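Local coordinates for protein glycoside hydrolase family 31 (Trueperella pyogenes, PDB 5I0F) that degrades cycloalternan as a glycoside hydrolase of family 31, apparently working through a covalent glycosyl-enzyme intermediate, at residues V48-H53 with Q103-Y108; I389-T394 with W429-A434; A582-I587 with Y671-E676. All coordinates share one frame; numbering follows the deposited sequence.

Interaction 1. Residues V48-H53 with Q103-Y108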
loop_
_atom_site.group_PDB
_atom_site.type_symbol
_atom_site.label_atom_id
_atom_site.label_comp_id
_atom_site.label_asym_id
_atom_site.label_seq_id
_atom_site.Cartn_x
_atom_site.Cartn_y
_atom_site.Cartn_z
ATOM N N VAL A 48 30.236 -12.380 25.709
ATOM C CA VAL A 48 29.813 -13.471 24.823
ATOM C C VAL A 48 30.468 -14.761 25.315
ATOM O O VAL A 48 31.693 -14.866 25.345
ATOM C CB VAL A 48 30.196 -13.207 23.347
ATOM C CG1 VAL A 48 29.611 -14.283 22.440
ATOM C CG2 VAL A 48 29.727 -11.833 22.879
ATOM N N LEU A 49 29.646 -15.735 25.699
ATOM C CA LEU A 49 30.119 -17.011 26.238
ATOM C C LEU A 49 30.048 -18.118 25.159
ATOM O O LEU A 49 28.984 -18.683 24.894
ATOM C CB LEU A 49 29.311 -17.394 27.488
ATOM C CG LEU A 49 28.990 -16.289 28.521
ATOM C CD1 LEU A 49 28.080 -16.802 29.641
ATOM C CD2 LEU A 49 30.255 -15.664 29.113
ATOM N N TRP A 50 31.189 -18.388 24.531
ATOM C CA TRP A 50 31.342 -19.493 23.562
ATOM C C TRP A 50 31.563 -20.820 24.327
ATOM O O TRP A 50 31.910 -20.798 25.512
ATOM C CB TRP A 50 32.533 -19.232 22.617
ATOM C CG TRP A 50 32.643 -17.825 22.054
ATOM C CD1 TRP A 50 33.413 -16.791 22.532
ATOM C CD2 TRP A 50 31.989 -17.329 20.893
ATOM N NE1 TRP A 50 33.261 -15.673 21.738
ATOM C CE2 TRP A 50 32.397 -15.979 20.722
ATOM C CE3 TRP A 50 31.097 -17.889 19.976
ATOM C CZ2 TRP A 50 31.941 -15.195 19.679
ATOM C CZ3 TRP A 50 30.645 -17.116 18.948
ATOM C CH2 TRP A 50 31.060 -15.771 18.807
ATOM N N PRO A 51 31.386 -21.980 23.658
ATOM C CA PRO A 51 31.501 -23.258 24.381
ATOM C C PRO A 51 32.778 -23.385 25.222
ATOM O O PRO A 51 32.702 -23.750 26.393
ATOM C CB PRO A 51 31.481 -24.305 23.254
ATOM C CG PRO A 51 30.745 -23.636 22.142
ATOM C CD PRO A 51 31.200 -22.205 22.211
ATOM N N GLU A 52 33.922 -23.058 24.623
ATOM C CA GLU A 52 35.233 -23.196 25.271
ATOM C C GLU A 52 35.860 -21.859 25.702
ATOM O O GLU A 52 36.652 -21.838 26.646
ATOM C CB GLU A 52 36.192 -23.953 24.334
ATOM C CG GLU A 52 37.354 -24.662 25.028
ATOM C CD GLU A 52 36.978 -25.993 25.669
ATOM O OE1 GLU A 52 37.906 -26.727 26.073
ATOM O OE2 GLU A 52 35.771 -26.308 25.776
ATOM N N HIS A 53 35.513 -20.765 25.016
ATOM C CA HIS A 53 36.061 -19.426 25.288
ATOM C C HIS A 53 34.976 -18.447 25.736
ATOM O O HIS A 53 33.784 -18.633 25.462
ATOM C CB HIS A 53 36.753 -18.885 24.040
ATOM N N GLN A 103 29.820 -21.282 16.051
ATOM C CA GLN A 103 29.640 -21.974 17.331
ATOM C C GLN A 103 28.486 -21.286 18.046
ATOM O O GLN A 103 28.378 -20.053 18.000
ATOM C CB GLN A 103 30.908 -21.887 18.192
ATOM C CG GLN A 103 32.193 -22.360 17.527
ATOM C CD GLN A 103 33.432 -22.142 18.391
ATOM O OE1 GLN A 103 33.337 -21.729 19.548
ATOM N NE2 GLN A 103 34.612 -22.426 17.828
ATOM N N ASP A 104 27.618 -22.064 18.683
ATOM C CA ASP A 104 26.538 -21.481 19.466
ATOM C C ASP A 104 27.083 -20.857 20.753
ATOM O O ASP A 104 28.106 -21.288 21.287
ATOM C CB ASP A 104 25.466 -22.512 19.794
ATOM C CG ASP A 104 24.727 -22.995 18.566
ATOM O OD1 ASP A 104 24.876 -22.378 17.486
ATOM O OD2 ASP A 104 24.008 -24.006 18.688
ATOM N N ALA A 105 26.391 -19.825 21.216
ATOM C CA ALA A 105 26.839 -19.039 22.363
ATOM C C ALA A 105 25.654 -18.423 23.069
ATOM O O ALA A 105 24.506 -18.541 22.630
ATOM C CB ALA A 105 27.802 -17.950 21.897
ATOM N N THR A 106 25.951 -17.751 24.166
ATOM C CA THR A 106 24.984 -16.916 24.837
ATOM C C THR A 106 25.663 -15.560 25.075
ATOM O O THR A 106 26.893 -15.490 25.127
ATOM C CB THR A 106 24.493 -17.605 26.132
ATOM O OG1 THR A 106 23.380 -16.885 26.649
ATOM C CG2 THR A 106 25.553 -17.653 27.178
ATOM N N TYR A 107 24.889 -14.487 25.183
ATOM C CA TYR A 107 25.478 -13.178 25.492
ATOM C C TYR A 107 24.596 -12.371 26.419
ATOM O O TYR A 107 23.397 -12.611 26.523
ATOM C CB TYR A 107 25.833 -12.370 24.212
ATOM C CG TYR A 107 24.648 -12.038 23.330
ATOM C CD1 TYR A 107 24.177 -12.945 22.388
ATOM C CD2 TYR A 107 23.984 -10.815 23.448
ATOM C CE1 TYR A 107 23.067 -12.650 21.599
ATOM C CE2 TYR A 107 22.878 -10.510 22.659
ATOM C CZ TYR A 107 22.423 -11.425 21.727
ATOM O OH TYR A 107 21.311 -11.135 20.956
ATOM N N TYR A 108 25.228 -11.434 27.124
ATOM C CA TYR A 108 24.523 -10.498 27.978
ATOM C C TYR A 108 25.288 -9.189 28.049
ATOM O O TYR A 108 26.452 -9.117 27.642
ATOM C CB TYR A 108 24.280 -11.100 29.363
ATOM C CG TYR A 108 25.514 -11.272 30.248
ATOM C CD1 TYR A 108 25.932 -10.253 31.092
ATOM C CD2 TYR A 108 26.236 -12.474 30.253
ATOM C CE1 TYR A 108 27.051 -10.408 31.905
ATOM C CE2 TYR A 108 27.356 -12.636 31.062
ATOM C CZ TYR A 108 27.747 -11.598 31.884
ATOM O OH TYR A 108 28.843 -11.729 32.675
#

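Interaction 2. Residues I389-T394 with W429-A434. With GLC (alpha-D-glucopyranose), chain B; BGC (beta-D-glucopyranose), chain C.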
loop_
_atom_site.group_PDB
_atom_site.type_symbol
_atom_site.label_atom_id
_atom_site.label_comp_id
_atom_site.label_asym_id
_atom_site.label_seq_id
_atom_site.Cartn_x
_atom_site.Cartn_y
_atom_site.Cartn_z
ATOM N N ILE A 389 -9.617 3.768 9.859
ATOM C CA ILE A 389 -8.252 3.327 10.112
ATOM C C ILE A 389 -8.355 2.057 11.016
ATOM O O ILE A 389 -9.223 2.025 11.915
ATOM C CB ILE A 389 -7.450 4.454 10.810
ATOM C CG1 ILE A 389 -5.981 4.102 11.020
ATOM C CG2 ILE A 389 -8.040 4.781 12.177
ATOM C CD1 ILE A 389 -5.168 4.202 9.780
ATOM N N PRO A 390 -7.514 1.027 10.792
ATOM C CA PRO A 390 -7.622 -0.192 11.632
ATOM C C PRO A 390 -6.720 -0.076 12.865
ATOM O O PRO A 390 -5.798 -0.874 13.060
ATOM C CB PRO A 390 -7.159 -1.288 10.689
ATOM C CG PRO A 390 -6.112 -0.629 9.838
ATOM C CD PRO A 390 -6.434 0.855 9.788
ATOM N N LEU A 391 -6.987 0.962 13.650
ATOM C CA LEU A 391 -6.260 1.305 14.867
ATOM C C LEU A 391 -7.228 1.930 15.874
ATOM O O LEU A 391 -8.219 2.551 15.497
ATOM C CB LEU A 391 -5.117 2.283 14.608
ATOM C CG LEU A 391 -3.928 1.744 13.779
ATOM C CD1 LEU A 391 -2.978 2.865 13.391
ATOM C CD2 LEU A 391 -3.179 0.656 14.542
ATOM N N GLN A 392 -6.913 1.774 17.157
ATOM C CA GLN A 392 -7.731 2.334 18.223
ATOM C C GLN A 392 -6.779 3.157 19.067
ATOM O O GLN A 392 -5.920 2.582 19.766
ATOM C CB GLN A 392 -8.364 1.229 19.056
ATOM C CG GLN A 392 -9.254 1.738 20.187
ATOM C CD GLN A 392 -10.625 2.207 19.720
ATOM O OE1 GLN A 392 -11.339 1.479 19.033
ATOM N NE2 GLN A 392 -11.012 3.402 20.126
ATOM N N LYS A 393 -6.905 4.477 18.986
ATOM C CA LYS A 393 -6.028 5.365 19.747
ATOM C C LYS A 393 -6.102 5.056 21.241
ATOM O O LYS A 393 -7.139 4.644 21.745
ATOM C CB LYS A 393 -6.387 6.829 19.543
ATOM C CG LYS A 393 -6.110 7.413 18.169
ATOM C CD LYS A 393 -6.621 8.849 18.115
ATOM C CE LYS A 393 -6.055 9.613 16.921
ATOM N NZ LYS A 393 -6.439 11.051 16.907
ATOM N N THR A 394 -4.991 5.290 21.930
ATOM C CA THR A 394 -4.915 5.183 23.375
ATOM C C THR A 394 -4.237 6.421 24.007
ATOM O O THR A 394 -3.578 6.288 25.023
ATOM C CB THR A 394 -4.107 3.934 23.784
ATOM O OG1 THR A 394 -2.782 4.042 23.254
ATOM C CG2 THR A 394 -4.748 2.669 23.249
ATOM N N TRP A 429 5.045 5.500 13.125
ATOM C CA TRP A 429 5.102 6.929 13.399
ATOM C C TRP A 429 3.691 7.546 13.395
ATOM O O TRP A 429 3.435 8.480 14.134
ATOM C CB TRP A 429 6.016 7.635 12.365
ATOM C CG TRP A 429 5.637 7.378 10.922
ATOM C CD1 TRP A 429 4.742 8.087 10.173
ATOM C CD2 TRP A 429 6.130 6.321 10.070
ATOM N NE1 TRP A 429 4.643 7.536 8.896
ATOM C CE2 TRP A 429 5.489 6.464 8.805
ATOM C CE3 TRP A 429 7.052 5.275 10.249
ATOM C CZ2 TRP A 429 5.730 5.592 7.726
ATOM C CZ3 TRP A 429 7.310 4.408 9.155
ATOM C CH2 TRP A 429 6.640 4.578 7.917
ATOM N N TRP A 430 2.784 7.005 12.584
ATOM C CA TRP A 430 1.405 7.522 12.475
ATOM C C TRP A 430 0.516 6.750 13.442
ATOM O O TRP A 430 0.519 5.520 13.417
ATOM C CB TRP A 430 0.940 7.306 11.043
ATOM C CG TRP A 430 -0.293 8.026 10.582
ATOM C CD1 TRP A 430 -0.650 9.321 10.830
ATOM C CD2 TRP A 430 -1.288 7.492 9.704
ATOM N NE1 TRP A 430 -1.835 9.610 10.190
ATOM C CE2 TRP A 430 -2.248 8.509 9.491
ATOM C CE3 TRP A 430 -1.472 6.244 9.096
ATOM C CZ2 TRP A 430 -3.373 8.319 8.684
ATOM C CZ3 TRP A 430 -2.580 6.052 8.283
ATOM C CH2 TRP A 430 -3.526 7.085 8.088
ATOM N N PHE A 431 -0.250 7.459 14.269
ATOM C CA PHE A 431 -1.060 6.852 15.339
ATOM C C PHE A 431 -0.146 6.002 16.238
ATOM O O PHE A 431 -0.403 4.817 16.444
ATOM C CB PHE A 431 -2.213 5.989 14.785
ATOM C CG PHE A 431 -3.364 6.772 14.189
ATOM C CD1 PHE A 431 -3.204 7.530 13.033
ATOM C CD2 PHE A 431 -4.639 6.685 14.749
ATOM C CE1 PHE A 431 -4.274 8.230 12.475
ATOM C CE2 PHE A 431 -5.717 7.373 14.191
ATOM C CZ PHE A 431 -5.528 8.171 13.069
ATOM N N PRO A 432 0.931 6.614 16.766
ATOM C CA PRO A 432 1.902 5.853 17.556
ATOM C C PRO A 432 1.267 5.239 18.823
ATOM O O PRO A 432 0.406 5.864 19.457
ATOM C CB PRO A 432 2.973 6.905 17.903
ATOM C CG PRO A 432 2.262 8.206 17.874
ATOM C CD PRO A 432 1.195 8.068 16.822
ATOM N N ASN A 433 1.619 3.984 19.115
ATOM C CA ASN A 433 1.131 3.250 20.302
ATOM C C ASN A 433 -0.358 2.893 20.320
ATOM O O ASN A 433 -0.876 2.395 21.330
ATOM C CB ASN A 433 1.517 4.000 21.589
ATOM C CG ASN A 433 3.022 4.170 21.734
ATOM O OD1 ASN A 433 3.508 5.276 21.992
ATOM N ND2 ASN A 433 3.771 3.075 21.574
ATOM N N ALA A 434 -1.056 3.102 19.207
ATOM C CA ALA A 434 -2.447 2.669 19.092
ATOM C C ALA A 434 -2.565 1.138 19.151
ATOM O O ALA A 434 -1.617 0.417 18.810
ATOM C CB ALA A 434 -3.036 3.185 17.784
HETATM C C1 GLC B . 0.370 11.994 6.610
HETATM C C2 GLC B . -0.463 11.507 5.422
HETATM C C3 GLC B . -1.142 10.184 5.749
HETATM C C4 GLC B . -0.091 9.159 6.146
HETATM C C5 GLC B . 0.661 9.718 7.358
HETATM C C6 GLC B . 1.734 8.778 7.881
HETATM O O2 GLC B . -1.423 12.508 5.072
HETATM O O3 GLC B . -1.873 9.726 4.600
HETATM O O4 GLC B . -0.712 7.891 6.437
HETATM O O5 GLC B . 1.281 10.977 7.034
HETATM O O6 GLC B . 2.860 8.700 6.993
HETATM C C2 BGC C . -4.376 8.620 3.299
HETATM C C3 BGC C . -4.741 10.051 2.864
HETATM C C4 BGC C . -5.666 10.671 3.906
HETATM C C5 BGC C . -5.037 10.613 5.306
HETATM C C6 BGC C . -6.069 11.051 6.337
HETATM C C1 BGC C . -4.646 8.195 4.765
HETATM O O2 BGC C . -3.351 7.917 2.567
HETATM O O3 BGC C . -5.350 10.035 1.570
HETATM O O4 BGC C . -5.967 12.037 3.560
HETATM O O5 BGC C . -4.525 9.306 5.673
HETATM O O6 BGC C . -5.461 11.227 7.621
HETATM O O HOH W 1 -2.741 5.815 20.246
#

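Interaction 3. Residues A582-I587 with Y671-E676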
loop_
_atom_site.group_PDB
_atom_site.type_symbol
_atom_site.label_atom_id
_atom_site.label_comp_id
_atom_site.label_asym_id
_atom_site.label_seq_id
_atom_site.Cartn_x
_atom_site.Cartn_y
_atom_site.Cartn_z
ATOM N N ALA A 582 -6.585 11.014 -15.781
ATOM C CA ALA A 582 -7.461 10.380 -14.807
ATOM C C ALA A 582 -8.821 10.029 -15.401
ATOM O O ALA A 582 -9.454 9.057 -14.970
ATOM C CB ALA A 582 -7.623 11.269 -13.568
ATOM N N THR A 583 -9.255 10.807 -16.397
ATOM C CA THR A 583 -10.499 10.560 -17.128
ATOM C C THR A 583 -10.520 9.180 -17.806
ATOM O O THR A 583 -11.594 8.590 -17.997
ATOM C CB THR A 583 -10.740 11.711 -18.141
ATOM O OG1 THR A 583 -10.846 12.936 -17.420
ATOM C CG2 THR A 583 -12.000 11.540 -18.966
ATOM N N PHE A 584 -9.346 8.673 -18.181
ATOM C CA PHE A 584 -9.208 7.381 -18.846
ATOM C C PHE A 584 -8.514 6.330 -17.958
ATOM O O PHE A 584 -7.723 5.527 -18.462
ATOM C CB PHE A 584 -8.437 7.560 -20.167
ATOM C CG PHE A 584 -9.184 8.383 -21.170
ATOM C CD1 PHE A 584 -9.085 9.764 -21.173
ATOM C CD2 PHE A 584 -10.045 7.775 -22.062
ATOM C CE1 PHE A 584 -9.814 10.519 -22.079
ATOM C CE2 PHE A 584 -10.774 8.527 -22.982
ATOM C CZ PHE A 584 -10.656 9.900 -22.983
ATOM N N MET A 585 -8.841 6.337 -16.666
ATOM C CA MET A 585 -8.413 5.333 -15.705
ATOM C C MET A 585 -9.603 4.775 -14.947
ATOM O O MET A 585 -10.691 5.357 -15.008
ATOM C CB MET A 585 -7.374 5.930 -14.747
ATOM C CG MET A 585 -6.064 6.268 -15.449
ATOM S SD MET A 585 -4.867 7.188 -14.451
ATOM C CE MET A 585 -3.646 7.616 -15.680
ATOM N N PRO A 586 -9.420 3.633 -14.238
ATOM C CA PRO A 586 -10.610 2.961 -13.667
ATOM C C PRO A 586 -11.404 3.803 -12.651
ATOM O O PRO A 586 -12.610 3.955 -12.820
ATOM C CB PRO A 586 -10.032 1.685 -13.038
ATOM C CG PRO A 586 -8.751 1.444 -13.804
ATOM C CD PRO A 586 -8.204 2.808 -14.083
ATOM N N ILE A 587 -10.703 4.415 -11.684
ATOM C CA ILE A 587 -11.317 5.288 -10.687
ATOM C C ILE A 587 -10.710 6.674 -10.815
ATOM O O ILE A 587 -9.476 6.835 -10.788
ATOM C CB ILE A 587 -11.129 4.774 -9.253
ATOM C CG1 ILE A 587 -11.617 3.320 -9.122
ATOM C CG2 ILE A 587 -11.797 5.692 -8.247
ATOM C CD1 ILE A 587 -13.084 3.115 -9.366
ATOM N N TYR A 671 -1.088 2.573 -22.393
ATOM C CA TYR A 671 -1.838 1.432 -21.942
ATOM C C TYR A 671 -3.193 1.389 -22.633
ATOM O O TYR A 671 -3.665 2.394 -23.148
ATOM C CB TYR A 671 -2.017 1.496 -20.414
ATOM C CG TYR A 671 -2.799 2.690 -19.921
ATOM C CD1 TYR A 671 -2.164 3.912 -19.648
ATOM C CD2 TYR A 671 -4.181 2.606 -19.732
ATOM C CE1 TYR A 671 -2.887 5.012 -19.206
ATOM C CE2 TYR A 671 -4.910 3.684 -19.271
ATOM C CZ TYR A 671 -4.264 4.885 -19.006
ATOM O OH TYR A 671 -4.990 5.986 -18.584
ATOM N N MET A 672 -3.800 0.211 -22.608
ATOM C CA MET A 672 -5.144 0.035 -23.097
ATOM C C MET A 672 -6.109 0.293 -21.933
ATOM O O MET A 672 -5.841 -0.097 -20.775
ATOM C CB MET A 672 -5.334 -1.382 -23.666
ATOM C CG MET A 672 -4.421 -1.732 -24.843
ATOM S SD MET A 672 -4.701 -0.690 -26.290
ATOM C CE MET A 672 -6.404 -1.058 -26.702
ATOM N N LEU A 673 -7.219 0.962 -22.236
ATOM C CA LEU A 673 -8.327 1.070 -21.310
ATOM C C LEU A 673 -9.395 0.180 -21.887
ATOM O O LEU A 673 -10.060 0.566 -22.843
ATOM C CB LEU A 673 -8.839 2.509 -21.187
ATOM C CG LEU A 673 -9.936 2.693 -20.132
ATOM C CD1 LEU A 673 -9.395 2.469 -18.736
ATOM C CD2 LEU A 673 -10.546 4.074 -20.246
ATOM N N GLY A 674 -9.535 -1.024 -21.329
ATOM C CA GLY A 674 -10.351 -2.056 -21.965
ATOM C C GLY A 674 -9.790 -2.515 -23.306
ATOM O O GLY A 674 -8.618 -2.310 -23.607
ATOM N N ASP A 675 -10.635 -3.150 -24.104
ATOM C CA ASP A 675 -10.219 -3.706 -25.398
ATOM C C ASP A 675 -9.976 -2.672 -26.472
ATOM O O ASP A 675 -9.218 -2.941 -27.387
ATOM C CB ASP A 675 -11.288 -4.640 -25.969
ATOM C CG ASP A 675 -11.438 -5.929 -25.209
ATOM O OD1 ASP A 675 -10.653 -6.258 -24.313
ATOM O OD2 ASP A 675 -12.366 -6.671 -25.573
ATOM N N GLU A 676 -10.645 -1.529 -26.410
ATOM C CA GLU A 676 -10.786 -0.687 -27.607
ATOM C C GLU A 676 -9.969 0.617 -27.634
ATOM O O GLU A 676 -9.703 1.146 -28.722
ATOM C CB GLU A 676 -12.268 -0.364 -27.852
ATOM C CG GLU A 676 -13.192 -1.576 -27.896
ATOM C CD GLU A 676 -12.835 -2.591 -28.986
ATOM O OE1 GLU A 676 -12.272 -2.206 -30.039
ATOM O OE2 GLU A 676 -13.113 -3.800 -28.808
#

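Interaction 1. Residues V48-H53 with Q103-Y108
The W50 indole meets Q103 O at its edge, near the ring plane, with CZ3 3.8 Å from that oxygen. Over one face of the same indole sits V48 CG1, offset toward the rim. A105 CB approaches the ring obliquely and lies 3.8 Å from W50 CE3. Q103 O is buried here and has no polar partner in the model. The Y108 ring receives L49 CD1 at its edge; its stacking partner is F47.

Two backbone hydrogen bonds join the strands. L49 N gives to T106 O at 2.8 Å, nearly straight at 168°. T106 N returns a longer bond to L49 O, 3.3 Å. These strands, 41-49 and 105-113, are antiparallel neighbours in the sheet of the N-terminal domain. L49 and T106 form a hydrogen-bonded pair, and V48 and Y107 form a non-hydrogen-bonded one.

On the L49 face the two side chains lie side by side. T106 OG1 is anti to the backbone N (chi1 -170°) and bonds F124 O on the next strand. CG2 is the branch that meets L49, 3.6 Å from L49 CD1. On the other face V48 CG2 touches Y107 CB at 4.2 Å, while Y107 OH bonds H4. Past the end of strand 41-49, P51 CD rests 3.4 Å from D104 O and close to the amide oxygen of Q103.

Interaction 2. Residues I389-T394 with W429-A434
The backbones of 389-394 and 429-434 come closest at K393 and A434, whose CA atoms are 4.5 Å apart, where F431 to A434 make a type II beta turn. Here L391 CB meets A434 CB. L391 CD1 presses on F431 CB at 3.5 Å. K393 crosses the F431 ring obliquely. Its CE reaches within 3.5 Å of F431 CE2, and NZ goes on to bond E335 O. I389 CG1 is anti to the backbone N (chi1 -176°), and the CD1 it carries meets W430 tip to tip, 3.5 Å from W430 CZ3.

Both segments are loops of the TIM barrel, and 389-394 directly follows barrel strand 383-388. W429, W430 and F431 belong to the glycan pocket; 389-394 packs against the last two. The W430 indole is sandwiched: F431 CD1 lies over one face and O4 of an alpha-glucose over the other, 3.0 Å above the plane. W429 grips the same sugar from its ring edge. Its NE1 donates to glucose O6 at 2.9 Å and 171°. Away from the sugar, a water bridges the segments, accepting from T394 N and donating to P432 O.

Interaction 3. Residues A582-I587 with Y671-E676
Y671 OH donates a 2.8 Å hydrogen bond to F584 O, the one polar bond between these segments. The hydroxyl sits well above the carbonyl plane, 57° out of it. F584 O lies at the edge of the tyrosine ring, in its plane. L673 CG is anti to the backbone N (chi1 -175°), and the two methyls it carries flank the same oxygen, with CD1 at 3.5 Å and CD2 at 3.6 Å from F584 O.

The side chains pack around this bond. L673 and F584 cross at about a right angle, and L673 CD2 lies 4.1 Å from F584 CB and at the edge of the phenyl ring. M585 and Y671 also cross at about a right angle. M585 CG comes within 3.3 Å of Y671 OH, and CE of the same methionine is 3.6 Å from that oxygen.

The contact joins two domains. Segment 582-587 runs from the end of helix 572-583 into the last strand of the TIM barrel. Residues 671-673 form a strand of the antiparallel C-terminal sheet. Helix 617-646 borders both sides: its R629 bonds the carbonyls of T583, M585 and P586, and its Y635 bonds L673 O.

All four touching residues are buried. The tyrosine hydroxyl therefore supplies a buried donor to a main-chain carbonyl whose other neighbours across the contact are carbons, the L673 methyls and the edge of the tyrosine ring. R629 serves the carbonyls on either side along the chain. The main-chain oxygens of T583, F584, M585 and P586 thus each have a side-chain donor.

Overall arrangement
The three contacts follow one another along the chain, and none touches another. Interaction 2 alone lies in the glycan pocket. Interaction 1 belongs to the N-terminal domain near the surface, its centre about 40 Å from that of interaction 2 and its nearest atoms about 23 Å away. That domain still reaches the sugar, because its H78 meets W429 and bonds the same glucose. Interaction 3 lies across the centre of the chain from the other two. Its centre is about 36 Å from that of interaction 2 and about 61 Å from that of interaction 1. Its segment 582-587 belongs to the same TIM-barrel domain as interaction 2, and its segment 671-676 to the C-terminal sheet.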